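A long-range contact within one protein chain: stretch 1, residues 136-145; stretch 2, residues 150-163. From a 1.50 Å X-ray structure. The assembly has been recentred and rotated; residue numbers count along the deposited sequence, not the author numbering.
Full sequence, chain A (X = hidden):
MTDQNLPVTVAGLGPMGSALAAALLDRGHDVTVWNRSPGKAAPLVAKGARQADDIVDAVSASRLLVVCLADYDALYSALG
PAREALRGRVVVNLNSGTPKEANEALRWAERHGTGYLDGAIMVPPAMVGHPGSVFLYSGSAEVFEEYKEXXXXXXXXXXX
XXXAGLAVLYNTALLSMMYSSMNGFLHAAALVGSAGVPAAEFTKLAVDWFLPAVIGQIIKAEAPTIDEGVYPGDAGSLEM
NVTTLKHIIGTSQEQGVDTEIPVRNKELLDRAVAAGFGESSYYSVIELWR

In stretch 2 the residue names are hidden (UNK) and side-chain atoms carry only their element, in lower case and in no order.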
# COMPACT_ATOMS: atom_id res chain seq x y z
N LEU A 136 3.44 12.80 -15.15
CA LEU A 136 4.74 12.21 -15.41
C LEU A 136 5.07 12.31 -16.92
O LEU A 136 4.18 12.05 -17.73
CB LEU A 136 4.80 10.75 -15.01
CG LEU A 136 4.37 10.48 -13.55
CD1 LEU A 136 4.46 8.98 -13.30
CD2 LEU A 136 5.20 11.22 -12.54
N TYR A 137 6.25 12.75 -17.26
CA TYR A 137 6.65 12.93 -18.62
C TYR A 137 7.92 12.14 -19.00
O TYR A 137 8.81 11.93 -18.19
CB TYR A 137 6.91 14.41 -18.93
CG TYR A 137 5.73 15.31 -18.80
CD1 TYR A 137 4.85 15.51 -19.82
CD2 TYR A 137 5.44 16.00 -17.59
CE1 TYR A 137 3.73 16.30 -19.68
CE2 TYR A 137 4.37 16.80 -17.45
CZ TYR A 137 3.50 16.97 -18.49
OH TYR A 137 2.41 17.77 -18.41
N SER A 138 7.99 11.81 -20.26
CA SER A 138 9.14 11.15 -20.83
C SER A 138 9.30 11.53 -22.31
O SER A 138 8.33 11.64 -23.04
CB SER A 138 9.08 9.58 -20.53
OG SER A 138 8.01 9.02 -21.11
N GLY A 139 10.56 11.63 -22.70
CA GLY A 139 10.89 12.08 -24.09
C GLY A 139 11.86 13.19 -23.98
O GLY A 139 12.59 13.38 -23.07
N SER A 140 11.75 14.06 -24.99
CA SER A 140 12.74 15.14 -25.07
C SER A 140 12.94 16.03 -23.83
O SER A 140 12.03 16.66 -23.38
CB SER A 140 12.35 15.98 -26.25
OG SER A 140 13.14 17.17 -26.29
N ALA A 141 14.16 16.04 -23.33
CA ALA A 141 14.54 16.90 -22.27
C ALA A 141 14.44 18.40 -22.65
O ALA A 141 14.10 19.23 -21.84
CB ALA A 141 15.91 16.61 -21.73
N GLU A 142 14.74 18.67 -23.91
CA GLU A 142 14.65 20.07 -24.41
C GLU A 142 13.26 20.57 -24.45
O GLU A 142 12.97 21.70 -24.05
CB GLU A 142 15.27 20.16 -25.84
CG GLU A 142 16.77 19.90 -25.93
CD GLU A 142 17.19 18.47 -25.56
OE1 GLU A 142 16.52 17.45 -25.95
OE2 GLU A 142 18.12 18.45 -24.76
N VAL A 143 12.34 19.71 -24.91
CA VAL A 143 10.94 20.06 -24.92
C VAL A 143 10.40 20.30 -23.51
O VAL A 143 9.69 21.20 -23.22
CB VAL A 143 9.95 19.08 -25.68
CG1 VAL A 143 8.50 19.33 -25.44
CG2 VAL A 143 10.31 18.99 -27.19
N PHE A 144 10.75 19.36 -22.63
CA PHE A 144 10.39 19.53 -21.28
C PHE A 144 10.88 20.88 -20.68
O PHE A 144 10.11 21.57 -20.05
CB PHE A 144 10.87 18.31 -20.37
CG PHE A 144 10.43 18.37 -18.96
CD1 PHE A 144 9.21 17.90 -18.60
CD2 PHE A 144 11.27 18.86 -17.99
CE1 PHE A 144 8.77 17.91 -17.30
CE2 PHE A 144 10.82 18.99 -16.70
CZ PHE A 144 9.58 18.50 -16.34
N GLU A 145 12.18 21.15 -20.88
CA GLU A 145 12.68 22.44 -20.40
C GLU A 145 11.96 23.65 -21.00
O GLU A 145 11.66 24.61 -20.29
CB GLU A 145 14.20 22.56 -20.61
CG GLU A 145 14.98 21.64 -19.66
CD GLU A 145 14.64 21.89 -18.16
OE1 GLU A 145 14.71 23.08 -17.72
OE2 GLU A 145 14.23 20.93 -17.42
N UNK A 150 4.68 26.18 -18.52
CA UNK A 150 3.32 26.04 -19.02
C UNK A 150 2.68 24.72 -18.50
O UNK A 150 1.54 24.70 -18.06
c UNK A 150 3.33 26.00 -20.56
o UNK A 150 3.78 27.31 -20.99
c UNK A 150 1.97 25.80 -21.15
N UNK A 151 3.47 23.65 -18.57
CA UNK A 151 2.91 22.36 -18.15
C UNK A 151 2.63 22.36 -16.64
O UNK A 151 1.70 21.69 -16.22
c UNK A 151 2.84 20.51 -20.70
c UNK A 151 5.30 20.05 -20.25
c UNK A 151 4.10 20.97 -20.04
c UNK A 151 3.88 21.24 -18.46
N UNK A 152 3.35 23.14 -15.88
CA UNK A 152 3.07 23.21 -14.43
C UNK A 152 1.75 23.78 -14.13
O UNK A 152 1.18 23.53 -13.04
c UNK A 152 4.16 23.96 -13.78
N UNK A 153 1.07 24.49 -15.03
CA UNK A 153 -0.33 24.87 -14.85
C UNK A 153 -1.32 23.73 -14.80
O UNK A 153 -2.45 23.89 -14.43
N UNK A 154 -0.93 22.54 -15.39
CA UNK A 154 -1.77 21.41 -15.42
C UNK A 154 -1.58 20.55 -14.13
O UNK A 154 -2.52 19.84 -13.70
c UNK A 154 -1.15 20.39 -19.15
c UNK A 154 -1.47 20.55 -16.64
c UNK A 154 -2.99 21.76 -18.25
c UNK A 154 -1.57 21.28 -18.01
N UNK A 155 -0.37 20.48 -13.68
CA UNK A 155 0.01 19.62 -12.53
C UNK A 155 1.49 19.66 -12.38
O UNK A 155 2.24 20.11 -13.28
N UNK A 156 2.04 19.22 -11.26
CA UNK A 156 3.41 19.18 -11.02
C UNK A 156 4.10 18.32 -12.08
O UNK A 156 3.83 17.13 -12.12
c UNK A 156 3.78 18.59 -9.65
o UNK A 156 5.89 19.65 -9.80
o UNK A 156 5.75 17.90 -8.47
c UNK A 156 5.23 18.72 -9.31
N UNK A 157 5.03 18.86 -12.88
CA UNK A 157 5.55 18.09 -13.97
C UNK A 157 6.84 17.38 -13.55
O UNK A 157 7.75 18.00 -13.01
c UNK A 157 6.15 20.36 -14.25
c UNK A 157 5.83 19.15 -15.02
c UNK A 157 5.36 20.30 -13.00
N UNK A 158 6.96 16.09 -13.79
CA UNK A 158 8.10 15.25 -13.48
C UNK A 158 8.64 14.62 -14.74
O UNK A 158 7.95 13.93 -15.43
c UNK A 158 7.24 14.71 -11.19
c UNK A 158 7.72 14.12 -12.48
c UNK A 158 8.95 13.28 -12.23
N UNK A 159 9.89 14.87 -15.12
CA UNK A 159 10.52 14.28 -16.23
C UNK A 159 11.27 13.05 -15.79
O UNK A 159 12.29 13.18 -15.07
c UNK A 159 11.46 15.32 -16.90
n UNK A 159 11.49 14.66 -19.35
n UNK A 159 13.52 14.09 -19.66
c UNK A 159 12.36 14.20 -20.26
c UNK A 159 13.40 14.52 -18.36
c UNK A 159 12.09 14.83 -18.14
N UNK A 160 10.86 11.96 -16.34
CA UNK A 160 11.39 10.64 -15.90
C UNK A 160 12.63 10.30 -16.62
O UNK A 160 13.45 9.55 -16.11
c UNK A 160 9.08 9.73 -15.37
c UNK A 160 10.40 9.56 -16.13
c UNK A 160 8.10 8.74 -15.90
c UNK A 160 9.27 9.61 -13.87
N UNK A 161 12.80 10.76 -17.85
CA UNK A 161 13.88 10.32 -18.76
C UNK A 161 13.54 10.52 -20.21
O UNK A 161 12.43 10.92 -20.56
N UNK A 162 14.53 10.25 -21.10
CA UNK A 162 14.34 10.39 -22.53
C UNK A 162 13.61 9.38 -23.31
O UNK A 162 13.08 9.59 -24.38
c UNK A 162 16.30 11.99 -22.52
o UNK A 162 16.58 9.69 -22.90
c UNK A 162 15.71 10.78 -23.18
N UNK A 163 13.50 8.11 -22.75
CA UNK A 163 12.80 7.07 -23.42
C UNK A 163 11.32 7.37 -23.46
O UNK A 163 10.68 7.57 -22.39
o UNK A 163 13.43 3.07 -21.69
c UNK A 163 13.06 5.72 -22.71
c UNK A 163 12.54 3.20 -22.56
c UNK A 163 12.43 4.49 -23.40
o UNK A 163 11.73 2.29 -22.77
O HOH W 1 2.15 18.97 -15.90

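Position 150 has a side chain of one carbon carrying one oxygen and one carbon, too far off to touch stretch 1: Thr150. At 151 four carbons fork at the second, and one tip lies over a face of the Tyr137 ring, so this is leucine; Leu151 CD1 sits 4.3 Å from the centroid of the Tyr137 ring. Four carbons forked at the second can only be leucine, since isoleucine forks at the first. Position 152 carries a single carbon and makes no contact: Ala152. Position 153 has no side-chain atom, hence Gly153; a CB there would be crowded by Thr150 O, 3.3 Å away. Four carbons forked at the second recur at 154, barely reaching the Tyr137 hydroxyl: Leu154. Position 155 is bare again, and its positive phi follows the end of the helix: Gly155.

At 156 two carbons, the second carrying two oxygens, point away from stretch 1, which gives Asp156. Three carbons at 157 close a ring onto the backbone N, the mark of proline; Pro157 CB lies 3.7 Å from Tyr137 CE2 and 3.9 Å from Phe144 CE1, packing against both aromatic rings. Position 158 has one carbon carrying two, a valine by count, and Val158 CB meets Leu136 CD2 at 3.8 Å. At 159 one carbon leads to a five-membered ring of three carbons and two nitrogens: His159. Its CB stands over a face of the Phe144 ring, 3.5 Å from the centroid, while its CE1 approaches Gly139 O edge-on at 2.9 Å. Its ND1 is buried without a partner.

Position 160, four carbons forked at the second, is Leu160, with CD1 4.0 Å from Leu136 CB. Position 161 is bare, Gly161. One carbon bearing an oxygen and a carbon makes 162 Thr162, whose CB-bearing direction is away overall. Three carbons, the third with two oxygens, make 163 Glu163; its backbone O, not its carboxylate, comes 3.2 Å from Ser138 CB.

The contact is built on parallel strand pairing. Tyr137 N donates to Val158 O (2.8 Å), Leu160 N to Tyr137 O (2.8 Å) and Gly139 N to Gly161 O (2.9 Å), so the backbone sets the register. Leu136 and Val158 share one face; Tyr137 and His159 share the other, where Phe144 reaches across from its helix. Ser140 OG caps that helix by accepting from Val143 N at 3.0 Å. A water bonded to Tyr137 OH (2.8 Å) donates to Leu151 O (2.8 Å), tying the ring's polar end to the preceding helix.

Stretch 2, residues 150-163: TLAGLGDPVHLGTE
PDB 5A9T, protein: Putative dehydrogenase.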